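Local coordinates for protein NADH:ubiquinone oxidoreductase, Na translocating, C subunit (Parabacteroides distasonis, PDB 3LWX) that belongs to the Na+-translocating oxidoreductase C-subunit family and carries an FMN-binding domain, at residues K108-A114 with F138-F144. Sequence-based numbering, arbitrary orientation. Where two conformers were deposited one is given.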
loop_
_atom_site.group_PDB
_atom_site.type_symbol
_atom_site.label_atom_id
_atom_site.label_comp_id
_atom_site.label_asym_id
_atom_site.label_seq_id
_atom_site.Cartn_x
_atom_site.Cartn_y
_atom_site.Cartn_z
ATOM N N LYS A 108 -2.509 -5.409 13.371
ATOM C CA LYS A 108 -1.467 -4.483 12.918
ATOM C C LYS A 108 -0.200 -5.249 12.510
ATOM O O LYS A 108 0.916 -4.768 12.693
ATOM C CB LYS A 108 -1.210 -3.360 13.937
ATOM C CG LYS A 108 -2.435 -2.458 14.074
ATOM C CD LYS A 108 -2.168 -1.167 14.823
ATOM C CE LYS A 108 -1.785 -1.355 16.267
ATOM N NZ LYS A 108 -1.524 -0.040 16.918
ATOM N N ASN A 109 -0.399 -6.399 11.865
ATOM C CA ASN A 109 0.716 -7.268 11.503
ATOM C C ASN A 109 0.442 -8.122 10.265
ATOM O O ASN A 109 1.254 -8.156 9.334
ATOM C CB ASN A 109 1.084 -8.178 12.695
ATOM C CG ASN A 109 2.408 -8.906 12.491
ATOM O OD1 ASN A 109 3.214 -8.512 11.659
ATOM N ND2 ASN A 109 2.636 -9.973 13.254
ATOM N N THR A 110 -0.695 -8.813 10.270
ATOM C CA THR A 110 -1.044 -9.733 9.211
ATOM C C THR A 110 -1.628 -8.976 8.032
ATOM O O THR A 110 -2.596 -8.241 8.167
ATOM C CB THR A 110 -2.050 -10.775 9.694
ATOM O OG1 THR A 110 -1.550 -11.428 10.861
ATOM C CG2 THR A 110 -2.319 -11.802 8.614
ATOM N N ILE A 111 -1.060 -9.172 6.851
ATOM C CA ILE A 111 -1.512 -8.481 5.661
ATOM C C ILE A 111 -2.851 -9.025 5.188
ATOM O O ILE A 111 -3.058 -10.235 5.066
ATOM C CB ILE A 111 -0.438 -8.551 4.551
ATOM C CG1 ILE A 111 0.796 -7.752 4.996
ATOM C CG2 ILE A 111 -0.959 -8.013 3.207
ATOM C CD1 ILE A 111 2.113 -8.155 4.313
ATOM N N TYR A 112 -3.767 -8.103 4.897
ATOM C CA TYR A 112 -5.114 -8.400 4.420
ATOM C C TYR A 112 -5.205 -8.285 2.879
ATOM O O TYR A 112 -5.918 -9.069 2.225
ATOM C CB TYR A 112 -6.111 -7.462 5.114
ATOM C CG TYR A 112 -7.548 -7.653 4.728
ATOM C CD1 TYR A 112 -8.214 -8.838 4.978
ATOM C CD2 TYR A 112 -8.249 -6.628 4.124
ATOM C CE1 TYR A 112 -9.561 -9.000 4.620
ATOM C CE2 TYR A 112 -9.600 -6.762 3.781
ATOM C CZ TYR A 112 -10.256 -7.955 4.023
ATOM O OH TYR A 112 -11.586 -8.113 3.687
ATOM N N GLY A 113 -4.478 -7.346 2.293
ATOM C CA GLY A 113 -4.454 -7.185 0.840
ATOM C C GLY A 113 -3.395 -6.184 0.454
ATOM O O GLY A 113 -2.787 -5.542 1.304
ATOM N N ALA A 114 -3.207 -6.012 -0.854
ATOM C CA ALA A 114 -2.163 -5.157 -1.384
ATOM C C ALA A 114 -2.491 -4.758 -2.812
ATOM O O ALA A 114 -3.203 -5.483 -3.518
ATOM C CB ALA A 114 -0.830 -5.897 -1.354
ATOM N N PHE A 138 0.795 -11.689 -0.947
ATOM C CA PHE A 138 1.057 -11.005 0.314
ATOM C C PHE A 138 0.021 -11.307 1.390
ATOM O O PHE A 138 0.292 -11.158 2.574
ATOM C CB PHE A 138 1.173 -9.491 0.083
ATOM C CG PHE A 138 2.431 -9.093 -0.651
ATOM C CD1 PHE A 138 3.589 -8.822 0.035
ATOM C CD2 PHE A 138 2.453 -9.027 -2.025
ATOM C CE1 PHE A 138 4.744 -8.478 -0.614
ATOM C CE2 PHE A 138 3.600 -8.686 -2.681
ATOM C CZ PHE A 138 4.751 -8.386 -1.978
ATOM N N LYS A 139 -1.170 -11.730 0.991
ATOM C CA LYS A 139 -2.233 -11.992 1.948
ATOM C C LYS A 139 -1.802 -13.048 2.951
ATOM O O LYS A 139 -1.333 -14.112 2.567
ATOM C CB LYS A 139 -3.491 -12.448 1.208
ATOM C CG LYS A 139 -4.058 -11.395 0.260
ATOM C CD LYS A 139 -5.223 -11.924 -0.552
ATOM C CE LYS A 139 -5.825 -10.847 -1.416
ATOM N NZ LYS A 139 -7.096 -11.328 -2.080
ATOM N N GLY A 140 -1.962 -12.743 4.230
ATOM C CA GLY A 140 -1.616 -13.678 5.287
ATOM C C GLY A 140 -0.182 -13.600 5.763
ATOM O O GLY A 140 0.161 -14.197 6.769
ATOM N N LYS A 141 0.674 -12.887 5.029
ATOM C CA LYS A 141 2.059 -12.711 5.450
ATOM C C LYS A 141 2.109 -11.655 6.558
ATOM O O LYS A 141 1.222 -10.813 6.655
ATOM C CB LYS A 141 2.943 -12.311 4.266
ATOM C CG LYS A 141 2.896 -13.247 3.063
ATOM C CD LYS A 141 3.337 -14.667 3.376
ATOM C CE LYS A 141 3.401 -15.528 2.089
ATOM N NZ LYS A 141 2.075 -15.844 1.479
ATOM N N LYS A 142 3.144 -11.725 7.385
ATOM C CA LYS A 142 3.300 -10.847 8.530
ATOM C C LYS A 142 4.498 -9.928 8.364
ATOM O O LYS A 142 5.558 -10.333 7.894
ATOM C CB LYS A 142 3.412 -11.658 9.829
ATOM C CG LYS A 142 2.088 -12.287 10.246
ATOM C CD LYS A 142 2.211 -13.097 11.519
ATOM C CE LYS A 142 0.850 -13.571 12.023
ATOM N NZ LYS A 142 0.959 -14.367 13.272
ATOM N N ILE A 143 4.322 -8.684 8.801
ATOM C CA ILE A 143 5.341 -7.638 8.760
ATOM C C ILE A 143 6.365 -7.768 9.882
ATOM O O ILE A 143 7.532 -7.380 9.732
ATOM C CB ILE A 143 4.648 -6.241 8.836
ATOM C CG1 ILE A 143 3.845 -6.004 7.557
ATOM C CG2 ILE A 143 5.659 -5.118 9.057
ATOM C CD1 ILE A 143 2.907 -4.801 7.604
ATOM N N PHE A 144 5.908 -8.270 11.024
ATOM C CA PHE A 144 6.714 -8.442 12.210
ATOM C C PHE A 144 6.858 -9.924 12.522
ATOM O O PHE A 144 5.878 -10.676 12.446
ATOM C CB PHE A 144 6.062 -7.774 13.432
ATOM C CG PHE A 144 5.934 -6.283 13.335
ATOM C CD1 PHE A 144 4.857 -5.708 12.683
ATOM C CD2 PHE A 144 6.865 -5.442 13.935
ATOM C CE1 PHE A 144 4.721 -4.326 12.610
ATOM C CE2 PHE A 144 6.730 -4.059 13.873
ATOM C CZ PHE A 144 5.658 -3.500 13.200
#
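A single antiparallel beta bridge, T110 with K142, ties the residue just ahead of edge strand 111-118 to the loop after helix 132-135. Backbone bonds flank it: I111 N gives a nearly straight bond to K141 O (2.8 Å, 173° at the hydrogen), and I143 N reaches N109 O at 3.2 Å. Segment 138-144 begins with a type II turn, F138 to K141, closed by the K141 N to F138 O hydrogen bond; G140, third in it with positive phi, donates from N to I111 O (2.9 Å). Strand 111-118 borders 97-104 at the sheet edge; both segments belong to the FMN-binding region, and Y112 and G113, both facing S103, form a classic beta bulge. With N109 CG anti to the backbone N (chi1 -168°), the amide reaches F144, whose N donates to OD1 at 2.8 Å, while ND2 returns a weak bond to F144 O (3.4 Å). OD1 also lies in plane at the edge of the F144 ring, 3.4 Å from CD1. On the buried side I111 lies over the turn, its CB 3.4 Å from F138 O. The extended K142 chain crosses T110 at a slant, CE 3.4 Å from T110 OG1, which hydrogen-bonds D107.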